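Local coordinates for fimbrial protein MyfA,Fimbrial protein MyfA,Fimbrial protein MyfA (Yersinia enterocolitica, PDB 5LND) that serves as the major pilus subunit that assembles into Myf fimbriae, a probable virulence factor of pathogenic Yersinia enterocolitica, at residues Ala24-Ser30 and Glu80-Phe86; Tyr99-Val105 and Ser121-Thr127. All coordinates share one frame. Residue numbers count along the deposited sequence, not the author numbering.

Both interactions are antiparallel strand pairs of the Ig-like beta sandwich, but they belong to different sheets. Interaction 1 joins strands 22-30 and 81-88, the middle and one outer strand of a three-stranded sheet; interaction 2 joins strands 97-108 and 118-130, the latter probably the complementing donor strand. Their buried faces meet in the core: F25 CE1 lies 3.5 Å from A126 CB, F25 CE2 3.7 Å from F101 CB, and M29 SD 3.6 Å from V105 CG1. In interaction 1 both strands give apolar side chains to the core, whereas in segment 121-127 mainly I124 and A126 do so and most other residues are exposed. The outward faces are mostly polar in both, V28 being an exception in interaction 1.

Interaction 1: residues Ala24-Ser30 and Glu80-Phe86; sequences AFHLVMS and ERVEATF
Strands 24-30 and 81-86 run antiparallel, E80 lying in the turn before the second, their axes 4.7 Å apart at closest and their directions 168° from each other. The register pairs F25 with F86, L27 with A84 and M29 with V82 as hydrogen-bonded pairs, CA-CA 5.1 to 5.2 Å; H26-T85, V28-E83 and S30-R81 are the non-hydrogen-bonded pairs, CA-CA 4.5 Å. L27 N donates to A84 O at 2.8 Å and A84 N to L27 O at 2.9 Å; M29 N reaches V82 O at 2.8 Å and V82 N returns to M29 O at 3.0 Å. At the other end A24 turns to phi/psi -128/-41°, so that both A24 N (2.8 Å) and F25 N (3.1 Å) donate to F86 O, a classic beta bulge; F86 N closes the pair to F25 O at 2.8 Å. Strand 22-30 is the middle strand of a three-stranded sheet of the Ig-like sandwich, with strand 3-8 along its other edge. F25, L27, M29, V82, A84 and F86 face the core, where W38 covers M29 and V82. The F86 ring, chi1 m, turns its edge to L27 CB (CE2 to CB 3.9 Å), and M29, chi1 to chi3 m, t, m, brings CE to 4.0 Å from V82 CG1. On the outward face H26, chi1 t, sets ND1 3.5 Å from T85 OG1 in a weak hydrogen bond. R81 NH2 pairs with E83 OE2 along its own strand at 2.7 Å, though the position of OE2 is less certain, while R81 NH1 lies 3.5 Å from V28 CG1.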
loop_
_atom_site.group_PDB
_atom_site.type_symbol
_atom_site.label_atom_id
_atom_site.label_comp_id
_atom_site.label_asym_id
_atom_site.label_seq_id
_atom_site.Cartn_x
_atom_site.Cartn_y
_atom_site.Cartn_z
ATOM N N ALA B 24 10.221 14.664 -0.943
ATOM C CA ALA B 24 8.879 14.487 -1.483
ATOM C C ALA B 24 8.004 15.719 -1.277
ATOM O O ALA B 24 7.229 16.091 -2.158
ATOM C CB ALA B 24 8.224 13.264 -0.873
ATOM N N PHE B 25 8.113 16.325 -0.099
ATOM C CA PHE B 25 7.323 17.503 0.237
ATOM C C PHE B 25 8.176 18.562 0.914
ATOM O O PHE B 25 9.151 18.245 1.595
ATOM C CB PHE B 25 6.168 17.149 1.182
ATOM C CG PHE B 25 5.119 16.255 0.581
ATOM C CD1 PHE B 25 4.314 16.694 -0.461
ATOM C CD2 PHE B 25 4.912 14.983 1.087
ATOM C CE1 PHE B 25 3.345 15.863 -1.004
ATOM C CE2 PHE B 25 3.938 14.162 0.558
ATOM C CZ PHE B 25 3.158 14.606 -0.490
ATOM N N HIS B 26 7.789 19.820 0.731
ATOM C CA HIS B 26 8.431 20.916 1.436
ATOM C C HIS B 26 7.391 21.750 2.166
ATOM O O HIS B 26 6.355 22.099 1.595
ATOM C CB HIS B 26 9.223 21.793 0.475
ATOM C CG HIS B 26 9.963 22.908 1.148
ATOM N ND1 HIS B 26 11.065 22.698 1.949
ATOM C CD2 HIS B 26 9.763 24.249 1.130
ATOM C CE1 HIS B 26 11.512 23.859 2.395
ATOM N NE2 HIS B 26 10.739 24.816 1.912
ATOM N N LEU B 27 7.684 22.068 3.424
ATOM C CA LEU B 27 6.745 22.774 4.283
ATOM C C LEU B 27 7.366 24.047 4.820
ATOM O O LEU B 27 8.533 24.052 5.201
ATOM C CB LEU B 27 6.345 21.876 5.454
ATOM C CG LEU B 27 5.640 22.568 6.624
ATOM C CD1 LEU B 27 4.261 23.008 6.244
ATOM C CD2 LEU B 27 5.594 21.646 7.811
ATOM N N VAL B 28 6.589 25.128 4.842
ATOM C CA VAL B 28 7.037 26.383 5.435
ATOM C C VAL B 28 5.989 26.923 6.392
ATOM O O VAL B 28 4.875 27.232 5.983
ATOM C CB VAL B 28 7.324 27.450 4.363
ATOM C CG1 VAL B 28 7.826 28.718 5.012
ATOM C CG2 VAL B 28 8.348 26.935 3.379
ATOM N N MET B 29 6.348 27.036 7.665
ATOM C CA MET B 29 5.432 27.549 8.677
ATOM C C MET B 29 5.933 28.898 9.199
ATOM O O MET B 29 6.992 28.976 9.823
ATOM C CB MET B 29 5.285 26.542 9.827
ATOM C CG MET B 29 4.716 25.183 9.424
ATOM S SD MET B 29 4.847 23.909 10.687
ATOM C CE MET B 29 6.602 23.591 10.678
ATOM N N SER B 30 5.165 29.954 8.946
ATOM C CA SER B 30 5.600 31.307 9.271
ATOM C C SER B 30 4.744 32.045 10.296
ATOM O O SER B 30 3.519 31.914 10.313
ATOM C CB SER B 30 5.695 32.148 8.001
ATOM O OG SER B 30 6.719 31.670 7.159
ATOM N N GLU B 80 10.718 33.483 13.150
ATOM C CA GLU B 80 9.651 33.926 12.271
ATOM C C GLU B 80 9.322 32.913 11.183
ATOM O O GLU B 80 8.251 32.977 10.586
ATOM C CB GLU B 80 10.014 35.255 11.630
ATOM C CG GLU B 80 11.193 35.156 10.694
ATOM C CD GLU B 80 11.725 36.509 10.318
ATOM O OE1 GLU B 80 11.180 37.519 10.815
ATOM O OE2 GLU B 80 12.695 36.562 9.536
ATOM N N ARG B 81 10.238 31.987 10.921
ATOM C CA ARG B 81 10.030 31.031 9.847
ATOM C C ARG B 81 10.722 29.698 10.074
ATOM O O ARG B 81 11.926 29.647 10.337
ATOM C CB ARG B 81 10.490 31.634 8.528
ATOM C CG ARG B 81 10.023 30.861 7.326
ATOM C CD ARG B 81 10.003 31.736 6.096
ATOM N NE ARG B 81 11.247 31.688 5.339
ATOM C CZ ARG B 81 11.359 31.175 4.117
ATOM N NH1 ARG B 81 10.301 30.661 3.505
ATOM N NH2 ARG B 81 12.534 31.178 3.502
ATOM N N VAL B 82 9.941 28.622 9.979
ATOM C CA VAL B 82 10.466 27.260 9.992
ATOM C C VAL B 82 10.226 26.574 8.649
ATOM O O VAL B 82 9.132 26.642 8.087
ATOM C CB VAL B 82 9.786 26.403 11.067
ATOM C CG1 VAL B 82 10.351 24.989 11.061
ATOM C CG2 VAL B 82 9.944 27.035 12.422
ATOM N N GLU B 83 11.253 25.902 8.146
ATOM C CA GLU B 83 11.104 25.062 6.973
ATOM C C GLU B 83 11.397 23.617 7.317
ATOM O O GLU B 83 12.214 23.329 8.198
ATOM C CB GLU B 83 12.052 25.516 5.874
ATOM C CG GLU B 83 12.000 27.000 5.616
ATOM C CD GLU B 83 12.557 27.361 4.273
ATOM O OE1 GLU B 83 13.003 26.446 3.550
ATOM O OE2 GLU B 83 12.541 28.555 3.934
ATOM N N ALA B 84 10.733 22.712 6.607
ATOM C CA ALA B 84 10.998 21.286 6.748
ATOM C C ALA B 84 10.816 20.607 5.411
ATOM O O ALA B 84 9.880 20.925 4.680
ATOM C CB ALA B 84 10.087 20.670 7.777
ATOM N N THR B 85 11.719 19.684 5.087
ATOM C CA THR B 85 11.532 18.812 3.933
ATOM C C THR B 85 11.174 17.416 4.424
ATOM O O THR B 85 11.781 16.908 5.366
ATOM C CB THR B 85 12.785 18.733 3.055
ATOM O OG1 THR B 85 13.198 20.051 2.687
ATOM C CG2 THR B 85 12.508 17.933 1.792
ATOM N N PHE B 86 10.177 16.806 3.798
ATOM C CA PHE B 86 9.821 15.439 4.123
ATOM C C PHE B 86 10.330 14.536 3.018
ATOM O O PHE B 86 9.973 14.706 1.850
ATOM C CB PHE B 86 8.309 15.300 4.306
ATOM C CG PHE B 86 7.771 16.079 5.470
ATOM C CD1 PHE B 86 7.616 15.478 6.712
ATOM C CD2 PHE B 86 7.424 17.421 5.324
ATOM C CE1 PHE B 86 7.120 16.198 7.792
ATOM C CE2 PHE B 86 6.931 18.153 6.400
ATOM C CZ PHE B 86 6.780 17.537 7.634
#

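Interaction 2: residues Tyr99-Val105 and Ser121-Thr127; sequences YQFTGRV and SKDISAT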
loop_
_atom_site.group_PDB
_atom_site.type_symbol
_atom_site.label_atom_id
_atom_site.label_comp_id
_atom_site.label_asym_id
_atom_site.label_seq_id
_atom_site.Cartn_x
_atom_site.Cartn_y
_atom_site.Cartn_z
ATOM N N TYR B 99 0.768 10.143 -4.721
ATOM C CA TYR B 99 0.672 9.952 -3.286
ATOM C C TYR B 99 0.351 11.232 -2.552
ATOM O O TYR B 99 1.087 12.210 -2.638
ATOM C CB TYR B 99 1.966 9.397 -2.742
ATOM C CG TYR B 99 2.334 8.009 -3.169
ATOM C CD1 TYR B 99 2.036 6.924 -2.363
ATOM C CD2 TYR B 99 3.035 7.786 -4.346
ATOM C CE1 TYR B 99 2.400 5.655 -2.721
ATOM C CE2 TYR B 99 3.403 6.512 -4.716
ATOM C CZ TYR B 99 3.076 5.456 -3.900
ATOM O OH TYR B 99 3.438 4.183 -4.249
ATOM N N GLN B 100 -0.738 11.202 -1.799
ATOM C CA GLN B 100 -1.211 12.385 -1.110
ATOM C C GLN B 100 -0.903 12.353 0.375
ATOM O O GLN B 100 -1.085 11.342 1.041
ATOM C CB GLN B 100 -2.715 12.524 -1.306
ATOM C CG GLN B 100 -3.275 13.832 -0.814
ATOM C CD GLN B 100 -4.789 13.871 -0.858
ATOM O OE1 GLN B 100 -5.459 12.873 -0.586
ATOM N NE2 GLN B 100 -5.338 15.034 -1.187
ATOM N N PHE B 101 -0.423 13.471 0.890
ATOM C CA PHE B 101 -0.364 13.652 2.321
ATOM C C PHE B 101 -1.344 14.747 2.714
ATOM O O PHE B 101 -1.406 15.804 2.086
ATOM C CB PHE B 101 1.046 13.994 2.782
ATOM C CG PHE B 101 1.148 14.229 4.253
ATOM C CD1 PHE B 101 1.339 13.168 5.125
ATOM C CD2 PHE B 101 1.029 15.515 4.773
ATOM C CE1 PHE B 101 1.426 13.387 6.487
ATOM C CE2 PHE B 101 1.114 15.744 6.131
ATOM C CZ PHE B 101 1.310 14.681 6.990
ATOM N N THR B 102 -2.121 14.462 3.751
ATOM C CA THR B 102 -2.993 15.438 4.362
ATOM C C THR B 102 -2.579 15.576 5.813
ATOM O O THR B 102 -2.161 14.605 6.456
ATOM C CB THR B 102 -4.469 15.014 4.268
ATOM O OG1 THR B 102 -4.647 13.700 4.819
ATOM C CG2 THR B 102 -4.917 15.009 2.828
ATOM N N GLY B 103 -2.671 16.794 6.324
ATOM C CA GLY B 103 -2.327 17.044 7.706
ATOM C C GLY B 103 -2.795 18.401 8.175
ATOM O O GLY B 103 -3.282 19.206 7.383
ATOM N N ARG B 104 -2.647 18.647 9.473
ATOM C CA ARG B 104 -3.033 19.919 10.070
ATOM C C ARG B 104 -1.845 20.542 10.773
ATOM O O ARG B 104 -1.200 19.907 11.607
ATOM C CB ARG B 104 -4.162 19.720 11.074
ATOM C CG ARG B 104 -4.514 20.972 11.848
ATOM C CD ARG B 104 -5.752 20.773 12.692
ATOM N NE ARG B 104 -5.492 19.934 13.856
ATOM C CZ ARG B 104 -5.766 18.632 13.927
ATOM N NH1 ARG B 104 -6.317 17.999 12.899
ATOM N NH2 ARG B 104 -5.488 17.958 15.033
ATOM N N VAL B 105 -1.552 21.784 10.423
ATOM C CA VAL B 105 -0.474 22.515 11.065
ATOM C C VAL B 105 -1.023 23.275 12.261
ATOM O O VAL B 105 -2.105 23.837 12.185
ATOM C CB VAL B 105 0.193 23.481 10.090
ATOM C CG1 VAL B 105 1.298 24.246 10.777
ATOM C CG2 VAL B 105 0.762 22.708 8.928
ATOM N N SER B 121 -4.313 27.227 13.575
ATOM C CA SER B 121 -4.207 25.953 12.881
ATOM C C SER B 121 -4.773 26.037 11.479
ATOM O O SER B 121 -5.583 26.910 11.175
ATOM C CB SER B 121 -4.857 24.815 13.662
ATOM O OG SER B 121 -6.246 25.009 13.815
ATOM N N LYS B 122 -4.323 25.119 10.630
ATOM C CA LYS B 122 -4.677 25.126 9.219
ATOM C C LYS B 122 -4.371 23.769 8.607
ATOM O O LYS B 122 -3.303 23.209 8.855
ATOM C CB LYS B 122 -3.873 26.207 8.495
ATOM C CG LYS B 122 -4.164 26.317 7.005
ATOM C CD LYS B 122 -3.400 27.465 6.348
ATOM C CE LYS B 122 -4.225 28.131 5.259
ATOM N NZ LYS B 122 -4.897 27.149 4.373
ATOM N N ASP B 123 -5.295 23.247 7.806
ATOM C CA ASP B 123 -5.055 22.008 7.081
ATOM C C ASP B 123 -4.080 22.178 5.922
ATOM O O ASP B 123 -4.140 23.160 5.181
ATOM C CB ASP B 123 -6.349 21.485 6.477
ATOM C CG ASP B 123 -7.259 20.855 7.482
ATOM O OD1 ASP B 123 -6.796 20.381 8.539
ATOM O OD2 ASP B 123 -8.461 20.820 7.172
ATOM N N ILE B 124 -3.220 21.187 5.736
ATOM C CA ILE B 124 -2.361 21.152 4.566
ATOM C C ILE B 124 -2.681 19.912 3.740
ATOM O O ILE B 124 -3.224 18.936 4.260
ATOM C CB ILE B 124 -0.875 21.167 4.949
ATOM C CG1 ILE B 124 -0.574 20.088 5.986
ATOM C CG2 ILE B 124 -0.470 22.534 5.468
ATOM C CD1 ILE B 124 0.884 19.943 6.277
ATOM N N SER B 125 -2.350 19.961 2.454
ATOM C CA SER B 125 -2.614 18.854 1.540
ATOM C C SER B 125 -1.735 19.019 0.296
ATOM O O SER B 125 -1.647 20.111 -0.280
ATOM C CB SER B 125 -4.106 18.805 1.173
ATOM O OG SER B 125 -4.434 17.673 0.390
ATOM N N ALA B 126 -1.050 17.947 -0.090
ATOM C CA ALA B 126 -0.241 17.953 -1.308
ATOM C C ALA B 126 -0.085 16.537 -1.859
ATOM O O ALA B 126 -0.204 15.557 -1.124
ATOM C CB ALA B 126 1.124 18.580 -1.058
ATOM N N THR B 127 0.175 16.428 -3.158
ATOM C CA THR B 127 0.380 15.122 -3.769
ATOM C C THR B 127 1.702 15.100 -4.514
ATOM O O THR B 127 2.060 16.069 -5.167
ATOM C CB THR B 127 -0.773 14.735 -4.727
ATOM O OG1 THR B 127 -0.774 15.617 -5.849
ATOM C CG2 THR B 127 -2.117 14.812 -4.031
HETATM O O HOH W 1 -7.572 18.944 10.562
#
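Six main-chain hydrogen bonds tie segments 99-105 and 121-127 together, satisfying N and O alike in three antiparallel hydrogen-bonded pairs. F101 N gives to A126 O (2.9 Å) and A126 N to F101 O (3.1 Å); G103 N gives to I124 O (3.0 Å) and I124 N to G103 O, the shortest at 2.6 Å; V105 N gives to K122 O (2.7 Å) and K122 N to V105 O (3.0 Å). The same carbonyls also receive CA-H...O contacts, as F101 O does from S125 CA at 3.3 Å. Q100, T102 and R104 make backbone hydrogen bonds to V52, T43 and R41 of strand 37-52, and T102 N is hydrogen-bonded to S46 OG. Strand 97-108 is thus bonded along both edges. Self-complementation in this construct is consistent with strand 118-130 acting as the donor strand that completes the incomplete Ig-like fold of a fimbrial subunit. I124 faces inward onto V4 and F6 of strand 3-8, and A126 onto F6 and F25. I124 CD1 meets the edge of the F101 ring at CE2, 4.2 Å away, and I124 CG2 lies 3.7 Å from V105 CG2; at G103 a CB would run into F101 CE2. On the outward face one water accepts from R104 NH1 (2.8 Å) and donates to D123 OD1 (2.6 Å), bridging two opposite charges, while R104 NE forms a salt bridge with E106. T102 OG1 is hydrogen-bonded to T43 O, and Y99 OH to K95 O.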